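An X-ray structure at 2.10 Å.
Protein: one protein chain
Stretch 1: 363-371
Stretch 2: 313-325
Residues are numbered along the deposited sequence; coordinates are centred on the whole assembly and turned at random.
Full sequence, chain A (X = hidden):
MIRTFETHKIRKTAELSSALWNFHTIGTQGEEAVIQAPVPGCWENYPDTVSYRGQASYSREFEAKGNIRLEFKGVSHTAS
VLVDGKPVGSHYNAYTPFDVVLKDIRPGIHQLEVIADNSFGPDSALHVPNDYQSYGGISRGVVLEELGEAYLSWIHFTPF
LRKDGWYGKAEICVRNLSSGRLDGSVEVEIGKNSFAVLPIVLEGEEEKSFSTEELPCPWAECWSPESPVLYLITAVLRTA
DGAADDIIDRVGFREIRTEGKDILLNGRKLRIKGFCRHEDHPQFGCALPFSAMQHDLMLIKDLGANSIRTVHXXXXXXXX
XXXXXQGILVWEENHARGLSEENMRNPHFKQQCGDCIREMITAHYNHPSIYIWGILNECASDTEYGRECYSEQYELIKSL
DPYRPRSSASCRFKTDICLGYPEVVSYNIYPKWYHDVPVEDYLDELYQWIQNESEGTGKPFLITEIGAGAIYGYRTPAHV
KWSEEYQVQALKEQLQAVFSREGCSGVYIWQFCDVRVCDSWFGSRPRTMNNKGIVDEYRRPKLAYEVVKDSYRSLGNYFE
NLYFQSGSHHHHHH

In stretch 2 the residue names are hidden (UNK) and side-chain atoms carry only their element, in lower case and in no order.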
# COMPACT_ATOMS: atom_id res chain seq x y z
N ALA A 363 -5.40 12.47 -41.62
CA ALA A 363 -6.28 13.02 -40.60
C ALA A 363 -5.62 14.13 -39.80
O ALA A 363 -6.28 15.11 -39.43
CB ALA A 363 -6.75 11.90 -39.67
N HIS A 364 -4.31 14.01 -39.53
CA HIS A 364 -3.60 14.83 -38.56
C HIS A 364 -2.70 15.88 -39.20
O HIS A 364 -2.00 16.60 -38.47
CB HIS A 364 -2.74 13.95 -37.64
CG HIS A 364 -3.53 12.99 -36.81
ND1 HIS A 364 -2.95 12.08 -35.96
CD2 HIS A 364 -4.87 12.80 -36.70
CE1 HIS A 364 -3.89 11.37 -35.36
NE2 HIS A 364 -5.07 11.79 -35.79
N TYR A 365 -2.73 16.01 -40.53
CA TYR A 365 -1.79 16.88 -41.24
C TYR A 365 -1.71 18.28 -40.65
O TYR A 365 -0.64 18.90 -40.65
CB TYR A 365 -2.21 16.98 -42.72
CG TYR A 365 -1.18 17.70 -43.56
CD1 TYR A 365 -0.19 16.98 -44.24
CD2 TYR A 365 -1.17 19.08 -43.65
CE1 TYR A 365 0.78 17.64 -45.01
CE2 TYR A 365 -0.22 19.75 -44.41
CZ TYR A 365 0.76 19.02 -45.09
OH TYR A 365 1.70 19.70 -45.84
N ASN A 366 -2.84 18.81 -40.18
CA ASN A 366 -2.91 20.23 -39.86
C ASN A 366 -2.44 20.59 -38.46
O ASN A 366 -2.35 21.78 -38.16
CB ASN A 366 -4.35 20.74 -40.03
CG ASN A 366 -4.80 20.74 -41.48
OD1 ASN A 366 -4.02 21.09 -42.36
ND2 ASN A 366 -6.03 20.32 -41.73
N HIS A 367 -2.19 19.61 -37.59
CA HIS A 367 -1.90 19.90 -36.18
C HIS A 367 -0.55 20.58 -36.05
O HIS A 367 0.48 19.94 -36.31
CB HIS A 367 -1.94 18.62 -35.33
CG HIS A 367 -3.33 18.12 -35.07
ND1 HIS A 367 -4.15 18.64 -34.08
CD2 HIS A 367 -4.06 17.17 -35.69
CE1 HIS A 367 -5.32 18.03 -34.11
NE2 HIS A 367 -5.29 17.13 -35.07
N PRO A 368 -0.48 21.86 -35.67
CA PRO A 368 0.83 22.49 -35.51
C PRO A 368 1.69 21.83 -34.44
O PRO A 368 2.92 21.94 -34.50
CB PRO A 368 0.48 23.93 -35.13
CG PRO A 368 -0.90 23.80 -34.47
CD PRO A 368 -1.59 22.76 -35.29
N SER A 369 1.09 21.16 -33.46
CA SER A 369 1.89 20.54 -32.40
C SER A 369 2.77 19.43 -32.95
O SER A 369 3.89 19.22 -32.46
CB SER A 369 0.99 19.99 -31.30
OG SER A 369 0.12 19.00 -31.82
N ILE A 370 2.30 18.71 -33.96
CA ILE A 370 3.05 17.59 -34.51
C ILE A 370 4.24 18.16 -35.28
O ILE A 370 4.05 18.80 -36.31
CB ILE A 370 2.19 16.72 -35.41
CG1 ILE A 370 1.04 16.08 -34.62
CG2 ILE A 370 3.06 15.64 -36.03
CD1 ILE A 370 -0.01 15.47 -35.53
N TYR A 371 5.45 17.93 -34.78
CA TYR A 371 6.63 18.44 -35.46
C TYR A 371 7.46 17.35 -36.13
O TYR A 371 8.35 17.67 -36.93
CB TYR A 371 7.51 19.24 -34.49
CG TYR A 371 8.31 18.36 -33.55
CD1 TYR A 371 7.72 17.82 -32.40
CD2 TYR A 371 9.64 18.06 -33.82
CE1 TYR A 371 8.45 17.03 -31.55
CE2 TYR A 371 10.37 17.26 -32.98
CZ TYR A 371 9.77 16.75 -31.85
OH TYR A 371 10.52 15.94 -31.05
N UNK A 313 1.50 4.64 -31.10
CA UNK A 313 0.40 4.63 -32.06
C UNK A 313 -0.14 6.05 -32.16
O UNK A 313 0.12 6.88 -31.29
c UNK A 313 -1.55 4.74 -28.12
c UNK A 313 -1.15 3.64 -27.39
o UNK A 313 -1.29 3.67 -26.01
c UNK A 313 -0.89 3.63 -30.15
c UNK A 313 -0.48 2.53 -29.39
c UNK A 313 -0.62 2.53 -28.02
c UNK A 313 -1.42 4.73 -29.48
c UNK A 313 -0.71 3.66 -31.63
N UNK A 314 -0.91 6.34 -33.20
CA UNK A 314 -1.50 7.68 -33.31
C UNK A 314 -2.49 7.90 -32.19
O UNK A 314 -3.11 6.96 -31.68
c UNK A 314 -1.10 5.54 -34.42
c UNK A 314 -1.40 6.61 -35.47
c UNK A 314 -2.18 7.66 -34.69
N UNK A 315 -2.62 9.16 -31.78
CA UNK A 315 -3.48 9.56 -30.66
C UNK A 315 -4.79 10.16 -31.14
O UNK A 315 -4.92 10.64 -32.27
o UNK A 315 -1.48 8.73 -28.84
c UNK A 315 -2.77 10.56 -29.75
n UNK A 315 -1.74 10.57 -27.54
c UNK A 315 -1.93 9.88 -28.67
N UNK A 316 -5.77 10.14 -30.23
CA UNK A 316 -7.01 10.89 -30.32
C UNK A 316 -6.78 12.34 -30.75
O UNK A 316 -5.99 13.07 -30.14
c UNK A 316 -9.17 11.26 -29.00
c UNK A 316 -7.70 10.87 -28.95
o UNK A 316 -9.57 12.05 -29.89
o UNK A 316 -9.91 10.78 -28.11
N UNK A 317 -7.51 12.77 -31.78
CA UNK A 317 -7.40 14.15 -32.24
C UNK A 317 -7.82 15.15 -31.18
O UNK A 317 -7.40 16.31 -31.21
c UNK A 317 -8.83 13.33 -35.72
o UNK A 317 -8.43 13.59 -36.87
c UNK A 317 -8.24 14.34 -33.49
o UNK A 317 -10.00 13.02 -35.46
c UNK A 317 -7.83 13.39 -34.60
N UNK A 318 -8.68 14.74 -30.25
CA UNK A 318 -9.01 15.62 -29.14
C UNK A 318 -7.76 15.92 -28.30
O UNK A 318 -7.58 17.05 -27.83
c UNK A 318 -10.12 14.98 -28.31
c UNK A 318 -11.58 14.82 -26.29
c UNK A 318 -10.69 15.75 -27.11
c UNK A 318 -11.47 16.97 -27.58
N UNK A 319 -6.90 14.93 -28.10
CA UNK A 319 -5.67 15.15 -27.34
C UNK A 319 -4.72 16.06 -28.11
O UNK A 319 -4.15 17.00 -27.55
c UNK A 319 -1.42 13.99 -25.70
c UNK A 319 -2.91 14.24 -23.83
c UNK A 319 -4.99 13.81 -27.01
c UNK A 319 -1.62 14.17 -24.34
c UNK A 319 -3.81 13.94 -26.07
c UNK A 319 -2.52 13.86 -26.56
c UNK A 319 -4.00 14.13 -24.71
N UNK A 320 -4.55 15.78 -29.41
CA UNK A 320 -3.72 16.64 -30.26
C UNK A 320 -4.24 18.07 -30.28
O UNK A 320 -3.45 19.01 -30.22
c UNK A 320 -1.61 14.64 -31.41
c UNK A 320 -3.67 16.06 -31.68
c UNK A 320 -3.24 14.09 -33.21
c UNK A 320 -3.08 14.65 -31.80
N UNK A 321 -5.57 18.26 -30.35
CA UNK A 321 -6.15 19.60 -30.22
C UNK A 321 -5.66 20.28 -28.95
O UNK A 321 -5.30 21.46 -28.96
o UNK A 321 -9.54 18.94 -31.56
c UNK A 321 -7.69 19.56 -30.19
o UNK A 321 -7.65 19.39 -32.61
c UNK A 321 -8.33 19.28 -31.56
N UNK A 322 -5.70 19.56 -27.83
CA UNK A 322 -5.29 20.18 -26.57
C UNK A 322 -3.79 20.49 -26.55
O UNK A 322 -3.37 21.44 -25.87
c UNK A 322 -7.49 17.90 -24.29
c UNK A 322 -5.67 19.28 -25.39
c UNK A 322 -7.17 19.18 -25.10
c UNK A 322 -7.67 20.42 -24.36
N UNK A 323 -2.98 19.72 -27.28
CA UNK A 323 -1.57 20.05 -27.39
C UNK A 323 -1.37 21.29 -28.27
O UNK A 323 -0.55 22.16 -27.94
c UNK A 323 -0.77 18.87 -27.95
s UNK A 323 -0.68 17.37 -26.86
N UNK A 324 -2.10 21.37 -29.40
CA UNK A 324 -2.12 22.57 -30.24
C UNK A 324 -2.41 23.82 -29.42
O UNK A 324 -1.67 24.81 -29.50
o UNK A 324 -1.67 20.95 -32.44
o UNK A 324 -3.79 20.91 -33.03
c UNK A 324 -2.85 21.36 -32.34
c UNK A 324 -3.17 22.44 -31.34
N UNK A 325 -3.50 23.80 -28.64
CA UNK A 325 -3.92 24.96 -27.85
C UNK A 325 -2.93 25.32 -26.74
O UNK A 325 -2.92 26.48 -26.31
c UNK A 325 -6.40 24.66 -28.25
c UNK A 325 -7.75 24.29 -27.67
o UNK A 325 -8.55 23.68 -28.41
c UNK A 325 -5.29 24.71 -27.22
o UNK A 325 -8.03 24.62 -26.50
O HOH W 1 -6.65 9.94 -34.53
O HOH W 2 -7.05 16.11 -36.83

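Position 313 has one carbon leading to a six-carbon ring that bears an oxygen, too far from stretch 1 to touch it: Tyr313. At 314 three carbons close a ring onto the backbone N, and CB lies 4.1 Å from His364 CE1. This is Pro314.

Position 315 carries two carbons, the second holding one oxygen and one nitrogen. CB points sideways and the side chain stays 5.8 Å or more from stretch 1; backbone O, 3.3 Å from His364 CE1, makes the contact. This is Asn315. A water donates to Asn315 O (2.9 Å) and also hydrogen-bonds His364 NE2 (2.7 Å).

Position 316 has two carbons and two oxygens on the second, which makes it Asp316. Its CB points away from stretch 1 and it serves its own helix as N-cap, OD2 accepting from the backbone N of 318 at 2.9 Å.

Position 317 has three carbons with two oxygens on the third, and its second carbon packs 3.4 Å from His364 NE2: Glu317, that carbon being CG. A second water lies within hydrogen-bonding distance of Glu317 OE2 and Ala363 O (2.9 Å each) and His367 NE2 (2.7 Å).

Four carbons forked at the second make 318 Leu318; one carbon and a plain six-carbon ring make 319 Phe319. Neither touches stretch 1.

At 320 there are four carbons, forked at the second; with CB pointing toward stretch 1, they pack over one face of each of two imidazoles: Leu320. Its CD1 sits 3.6 Å from the centroid of the His364 ring and its CB 3.7 Å from that of His367, each a CH-pi contact. Leu320 CD1 also meets Ile370 CD1 at 4.2 Å.

Position 321 has two carbons with two oxygens on the second. Its CB points away, yet one oxygen comes 3.1 Å from His367 CE1, at the ring edge: Asp321, through OD2. Position 322, four carbons forked at the second and out of reach, is Leu322. Position 323 has one carbon and a sulfur, with CB 3.9 Å from Ser369 CB: Cys323.

Position 324 has two carbons and two oxygens, and the oxygens take the hydrogen bonds from stretch 1: Asp324. OD2 accepts from His367 ND1 at 2.5 Å; OD1 accepts from Ser369 N at 2.9 Å and Ser369 OG at 2.7 Å. Position 325, three carbons with two oxygens on the third, is Glu325, its CB pointing away.

The contact pairs a helix with consecutive turns, His364 to His367 and His367 to Ile370. Asp324 binds side chains and backbone of the second turn together, Leu320 supplies apolar packing one helical turn earlier, and two waters lie between the stretches near the helix start.

Stretch 2, residues 313-325: YPNDELFLDLCDE
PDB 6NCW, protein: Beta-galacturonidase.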